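Local coordinates for protein esterase (uncultured bacterium FLS12, PDB 4RGY) that hydrolyses esters as a low-temperature-active alkaline esterase, probably through a serine nucleophile of the alpha/beta-hydrolase type, at residues D119-G124 and F143-S148; K207-C212 and Q255-W260. One frame throughout, in Å; residues are numbered along the deposited sequence.

Interactions 1 and 2 share one alpha/beta-hydrolase sheet: the first joins two of its strands, the second lays a helix on one of its faces. Interaction 1 is a buried strand-to-strand seam close to the centre of the molecule, made of backbone hydrogen bonds and apolar side chains from alanine to phenylalanine. Interaction 2, partly buried, lays the last helical turns of 247-260 over strand 207-213, and there large side chains do the work: an edge-to-face aromatic pair and the chain of an exposed lysine. Strands 145-149 and 207-213 are neighbours, so the contacts meet directly: Ala-147 CB packs on Tyr-209 CB at 3.7 Å. The centres lie about 9 Å apart.

Interaction 1: D119-G124 and F143-S148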
loop_
_atom_site.group_PDB
_atom_site.type_symbol
_atom_site.label_atom_id
_atom_site.label_comp_id
_atom_site.label_asym_id
_atom_site.label_seq_id
_atom_site.Cartn_x
_atom_site.Cartn_y
_atom_site.Cartn_z
ATOM N N ASP A 119 27.185 10.696 -5.902
ATOM C CA ASP A 119 26.163 9.668 -6.065
ATOM C C ASP A 119 24.761 10.162 -5.714
ATOM O O ASP A 119 23.868 9.357 -5.440
ATOM C CB ASP A 119 26.500 8.452 -5.198
ATOM C CG ASP A 119 27.794 7.777 -5.613
ATOM O OD1 ASP A 119 28.066 7.692 -6.825
ATOM O OD2 ASP A 119 28.538 7.329 -4.715
ATOM N N THR A 120 24.567 11.479 -5.723
ATOM C CA THR A 120 23.290 12.063 -5.300
ATOM C C THR A 120 22.732 13.001 -6.368
ATOM O O THR A 120 23.416 13.933 -6.795
ATOM C CB THR A 120 23.436 12.821 -3.968
ATOM O OG1 THR A 120 23.957 11.935 -2.966
ATOM C CG2 THR A 120 22.097 13.369 -3.508
ATOM N N PHE A 121 21.490 12.760 -6.791
ATOM C CA PHE A 121 20.885 13.544 -7.867
ATOM C C PHE A 121 19.467 13.945 -7.487
ATOM O O PHE A 121 18.833 13.293 -6.657
ATOM C CB PHE A 121 20.854 12.753 -9.180
ATOM C CG PHE A 121 22.023 11.830 -9.365
ATOM C CD1 PHE A 121 23.244 12.317 -9.799
ATOM C CD2 PHE A 121 21.901 10.473 -9.107
ATOM C CE1 PHE A 121 24.326 11.466 -9.966
ATOM C CE2 PHE A 121 22.976 9.620 -9.271
ATOM C CZ PHE A 121 24.191 10.114 -9.706
ATOM N N VAL A 122 18.971 15.028 -8.080
ATOM C CA VAL A 122 17.589 15.438 -7.843
ATOM C C VAL A 122 16.946 15.906 -9.144
ATOM O O VAL A 122 17.607 16.530 -9.984
ATOM C CB VAL A 122 17.488 16.512 -6.730
ATOM C CG1 VAL A 122 18.212 17.805 -7.129
ATOM C CG2 VAL A 122 16.035 16.795 -6.375
ATOM N N ALA A 123 15.668 15.584 -9.324
ATOM C CA ALA A 123 14.906 15.989 -10.507
ATOM C C ALA A 123 13.442 16.138 -10.129
ATOM O O ALA A 123 12.973 15.495 -9.181
ATOM C CB ALA A 123 15.063 14.987 -11.635
ATOM N N GLY A 124 12.702 16.964 -10.858
ATOM C CA GLY A 124 11.288 17.099 -10.567
ATOM C C GLY A 124 10.566 17.800 -11.692
ATOM O O GLY A 124 11.194 18.490 -12.501
ATOM N N PHE A 143 24.652 17.763 -4.234
ATOM C CA PHE A 143 24.066 17.186 -5.441
ATOM C C PHE A 143 25.014 17.234 -6.623
ATOM O O PHE A 143 25.545 18.284 -6.966
ATOM C CB PHE A 143 22.755 17.895 -5.803
ATOM C CG PHE A 143 21.694 17.743 -4.763
ATOM C CD1 PHE A 143 20.902 16.601 -4.740
ATOM C CD2 PHE A 143 21.504 18.712 -3.788
ATOM C CE1 PHE A 143 19.921 16.433 -3.766
ATOM C CE2 PHE A 143 20.527 18.551 -2.812
ATOM C CZ PHE A 143 19.736 17.402 -2.798
ATOM N N ALA A 144 25.218 16.090 -7.253
ATOM C CA ALA A 144 26.042 16.034 -8.454
ATOM C C ALA A 144 25.277 16.577 -9.655
ATOM O O ALA A 144 25.883 16.977 -10.653
ATOM C CB ALA A 144 26.476 14.609 -8.711
ATOM N N ALA A 145 23.948 16.572 -9.567
ATOM C CA ALA A 145 23.104 16.972 -10.692
ATOM C C ALA A 145 21.708 17.329 -10.206
ATOM O O ALA A 145 21.212 16.736 -9.240
ATOM C CB ALA A 145 23.029 15.864 -11.724
ATOM N N ALA A 146 21.096 18.305 -10.869
ATOM C CA ALA A 146 19.741 18.767 -10.572
ATOM C C ALA A 146 19.038 19.043 -11.896
ATOM O O ALA A 146 19.603 19.694 -12.784
ATOM C CB ALA A 146 19.765 20.025 -9.697
ATOM N N ALA A 147 17.803 18.567 -12.032
ATOM C CA ALA A 147 17.077 18.645 -13.295
ATOM C C ALA A 147 15.652 19.125 -13.099
ATOM O O ALA A 147 14.934 18.634 -12.205
ATOM C CB ALA A 147 17.065 17.285 -13.972
ATOM N N SER A 148 15.238 20.079 -13.930
ATOM C CA SER A 148 13.867 20.571 -13.915
ATOM C C SER A 148 13.117 20.221 -15.191
ATOM O O SER A 148 13.597 20.483 -16.300
ATOM C CB SER A 148 13.853 22.084 -13.715
ATOM O OG SER A 148 12.554 22.626 -13.931
#
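Val-122 and Phe-143 carry much of this contact, a parallel pairing between strands 120-125 and 145-149 of the alpha/beta-hydrolase sheet. Helix 127-138 links the two strands in a beta-alpha-beta crossover. The axes of the paired segments lie 4.6 Å apart and diverge by only 7°. Val-122 CG1 sits over one face of the Phe-143 ring in a CH-pi contact, 4.2 Å from the ring centroid. The same methyl reaches Ala-146 CB on the neighbouring strand, placed there by a chi1 of 63° that sets CG1 between the backbone N and the carbonyl carbon. One branch thus touches both the ring that precedes strand 145-149 and a residue within it. Leu-135 of the crossover helix packs on both Val-122 and Phe-143.

Thr-120 completes the group. Its CG2, anti to the backbone N, meets the Phe-143 ring obliquely, 3.7 Å from CD1. The hydroxyl OG1 is instead hydrogen-bonded to Ala-116 O, so the methyl supplies the apolar contact while the polar branch is satisfied elsewhere. Thr-120 O accepts a hydrogen bond from Ala-144 N at 2.8 Å, with the donor nearly in line with the carbonyl, and this bond ties the loop before strand 145-149 to the start of its neighbour.

The face bearing Phe-121, Ala-123, Ala-145 and Ala-147 is built of smaller contacts. Ala-145 CB lies at the edge of the Phe-121 ring, near its plane. Ala-123 and Ala-147 touch methyl to methyl, as their short side chains permit at a CA separation of 4.4 Å. Strand 120-125 runs into a probable nucleophile elbow containing Gly-124, whose N donates to Ala-147 O at 3.1 Å.

Interaction 2: K207-C212 and Q255-W260; sequences KLYQCC and QRVLAW
The indole of Trp-260 is sandwiched between Lys-207 and Tyr-209, two residues whose side chains leave strand 207-213 on the same side. Tyr-209 CB lies over one face, 3.6 Å from the centroid of the six-membered ring. Across the opposite face runs the Lys-207 chain, extended beyond CG and sliding past the indole in the reverse direction. Its CE sits over the five-membered ring, and NZ makes a cation-pi contact 4.0 Å from that ring's centroid. NZ also donates to Trp-260 O at 2.7 Å, lying in the carbonyl plane, so one ammonium group holds both the backbone and the side chain of this residue near the helix end. At the indole edge, in its plane, lies Leu-208 N, 3.4 Å from Trp-260 CZ2.

Tyr-209 turns its ring edge toward the indole face, the planes inclined at 60° in an edge-to-face pair. Its CG is anti to the backbone N (chi1 177°), and Val-257 CG2 lies over one face of the ring in a CH-pi contact, 3.7 Å from the centroid. The phenol OH is hydrogen-bonded to Glu-239, which also forms a salt bridge with Arg-256. An alanine in place of Trp-260 would probably open a gap between Lys-207 and Tyr-209, costing the lysine its cation-pi partner and the tyrosine ring its edge-to-face mate.

The axes of segments 207-212 and 255-260 run nearly antiparallel (166°) and approach to 10.3 Å. A helix lying along a strand on one face of the central sheet is characteristic of the layered alpha/beta-hydrolase fold.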
loop_
_atom_site.group_PDB
_atom_site.type_symbol
_atom_site.label_atom_id
_atom_site.label_comp_id
_atom_site.label_asym_id
_atom_site.label_seq_id
_atom_site.Cartn_x
_atom_site.Cartn_y
_atom_site.Cartn_z
ATOM N N LYS A 207 25.789 19.367 -12.304
ATOM C CA LYS A 207 25.285 19.306 -13.667
ATOM C C LYS A 207 23.838 19.796 -13.607
ATOM O O LYS A 207 23.106 19.434 -12.678
ATOM C CB LYS A 207 25.342 17.862 -14.174
ATOM C CG LYS A 207 25.660 17.733 -15.655
ATOM C CD LYS A 207 25.658 16.274 -16.102
ATOM C CE LYS A 207 26.023 16.180 -17.577
ATOM N NZ LYS A 207 25.946 14.784 -18.071
ATOM N N LEU A 208 23.430 20.636 -14.554
ATOM C CA LEU A 208 22.106 21.266 -14.497
ATOM C C LEU A 208 21.329 21.034 -15.774
ATOM O O LEU A 208 21.868 21.174 -16.870
ATOM C CB LEU A 208 22.243 22.772 -14.229
ATOM C CG LEU A 208 22.862 23.104 -12.871
ATOM C CD1 LEU A 208 23.355 24.544 -12.828
ATOM C CD2 LEU A 208 21.890 22.849 -11.718
ATOM N N TYR A 209 20.054 20.679 -15.630
ATOM C CA TYR A 209 19.204 20.330 -16.757
ATOM C C TYR A 209 17.895 21.084 -16.644
ATOM O O TYR A 209 17.311 21.185 -15.558
ATOM C CB TYR A 209 18.950 18.806 -16.787
ATOM C CG TYR A 209 18.018 18.327 -17.881
ATOM C CD1 TYR A 209 16.641 18.444 -17.748
ATOM C CD2 TYR A 209 18.515 17.733 -19.043
ATOM C CE1 TYR A 209 15.784 18.013 -18.745
ATOM C CE2 TYR A 209 17.659 17.287 -20.044
ATOM C CZ TYR A 209 16.296 17.436 -19.890
ATOM O OH TYR A 209 15.433 17.010 -20.878
ATOM N N GLN A 210 17.412 21.567 -17.775
ATOM C CA GLN A 210 16.113 22.214 -17.849
ATOM C C GLN A 210 15.414 21.825 -19.133
ATOM O O GLN A 210 16.000 21.941 -20.211
ATOM C CB GLN A 210 16.283 23.735 -17.829
ATOM C CG GLN A 210 14.985 24.500 -18.043
ATOM C CD GLN A 210 15.184 25.992 -18.295
ATOM O OE1 GLN A 210 16.306 26.473 -18.486
ATOM N NE2 GLN A 210 14.087 26.729 -18.296
ATOM N N CYS A 211 14.161 21.378 -19.047
ATOM C CA CYS A 211 13.364 21.204 -20.257
ATOM C C CYS A 211 11.948 21.728 -20.077
ATOM O O CYS A 211 11.479 21.902 -18.953
ATOM C CB CYS A 211 13.349 19.738 -20.723
ATOM S SG CYS A 211 12.256 18.628 -19.757
ATOM N N CYS A 212 11.260 21.957 -21.186
ATOM C CA CYS A 212 9.848 22.340 -21.136
ATOM C C CYS A 212 9.164 22.081 -22.470
ATOM O O CYS A 212 9.774 22.255 -23.534
ATOM C CB CYS A 212 9.706 23.820 -20.757
ATOM S SG CYS A 212 8.027 24.305 -20.320
ATOM N N GLN A 255 13.383 9.842 -19.214
ATOM C CA GLN A 255 14.361 8.924 -19.811
ATOM C C GLN A 255 15.616 9.666 -20.278
ATOM O O GLN A 255 16.734 9.174 -20.113
ATOM C CB GLN A 255 13.733 8.154 -20.971
ATOM C CG GLN A 255 12.609 7.226 -20.525
ATOM C CD GLN A 255 11.868 6.651 -21.699
ATOM O OE1 GLN A 255 12.395 5.796 -22.416
ATOM N NE2 GLN A 255 10.647 7.122 -21.921
ATOM N N ARG A 256 15.430 10.863 -20.830
ATOM C CA ARG A 256 16.558 11.675 -21.273
ATOM C C ARG A 256 17.336 12.190 -20.069
ATOM O O ARG A 256 18.565 12.198 -20.068
ATOM C CB ARG A 256 16.072 12.826 -22.146
ATOM C CG ARG A 256 15.302 12.356 -23.379
ATOM C CD ARG A 256 14.949 13.522 -24.286
ATOM N NE ARG A 256 16.143 14.225 -24.742
ATOM C CZ ARG A 256 16.872 13.866 -25.796
ATOM N NH1 ARG A 256 16.536 12.794 -26.511
ATOM N NH2 ARG A 256 17.944 14.569 -26.132
ATOM N N VAL A 257 16.626 12.593 -19.023
ATOM C CA VAL A 257 17.295 13.025 -17.806
ATOM C C VAL A 257 18.127 11.890 -17.209
ATOM O O VAL A 257 19.265 12.105 -16.792
ATOM C CB VAL A 257 16.295 13.555 -16.767
ATOM C CG1 VAL A 257 16.965 13.724 -15.407
ATOM C CG2 VAL A 257 15.699 14.882 -17.245
ATOM N N LEU A 258 17.565 10.682 -17.172
ATOM C CA LEU A 258 18.290 9.535 -16.636
ATOM C C LEU A 258 19.593 9.269 -17.401
ATOM O O LEU A 258 20.621 9.000 -16.792
ATOM C CB LEU A 258 17.401 8.288 -16.616
ATOM C CG LEU A 258 16.263 8.290 -15.585
ATOM C CD1 LEU A 258 15.341 7.120 -15.845
ATOM C CD2 LEU A 258 16.794 8.242 -14.158
ATOM N N ALA A 259 19.548 9.364 -18.726
ATOM C CA ALA A 259 20.739 9.136 -19.547
ATOM C C ALA A 259 21.799 10.203 -19.322
ATOM O O ALA A 259 22.999 9.960 -19.495
ATOM C CB ALA A 259 20.362 9.074 -21.019
ATOM N N TRP A 260 21.339 11.388 -18.940
ATOM C CA TRP A 260 22.177 12.559 -18.749
ATOM C C TRP A 260 22.858 12.593 -17.379
ATOM O O TRP A 260 23.867 13.276 -17.200
ATOM C CB TRP A 260 21.312 13.802 -18.974
ATOM C CG TRP A 260 21.839 15.122 -18.462
ATOM C CD1 TRP A 260 22.587 16.039 -19.152
ATOM C CD2 TRP A 260 21.603 15.691 -17.171
ATOM N NE1 TRP A 260 22.842 17.135 -18.358
ATOM C CE2 TRP A 260 22.242 16.951 -17.140
ATOM C CE3 TRP A 260 20.904 15.263 -16.038
ATOM C CZ2 TRP A 260 22.219 17.769 -16.013
ATOM C CZ3 TRP A 260 20.880 16.076 -14.924
ATOM C CH2 TRP A 260 21.533 17.318 -14.918
#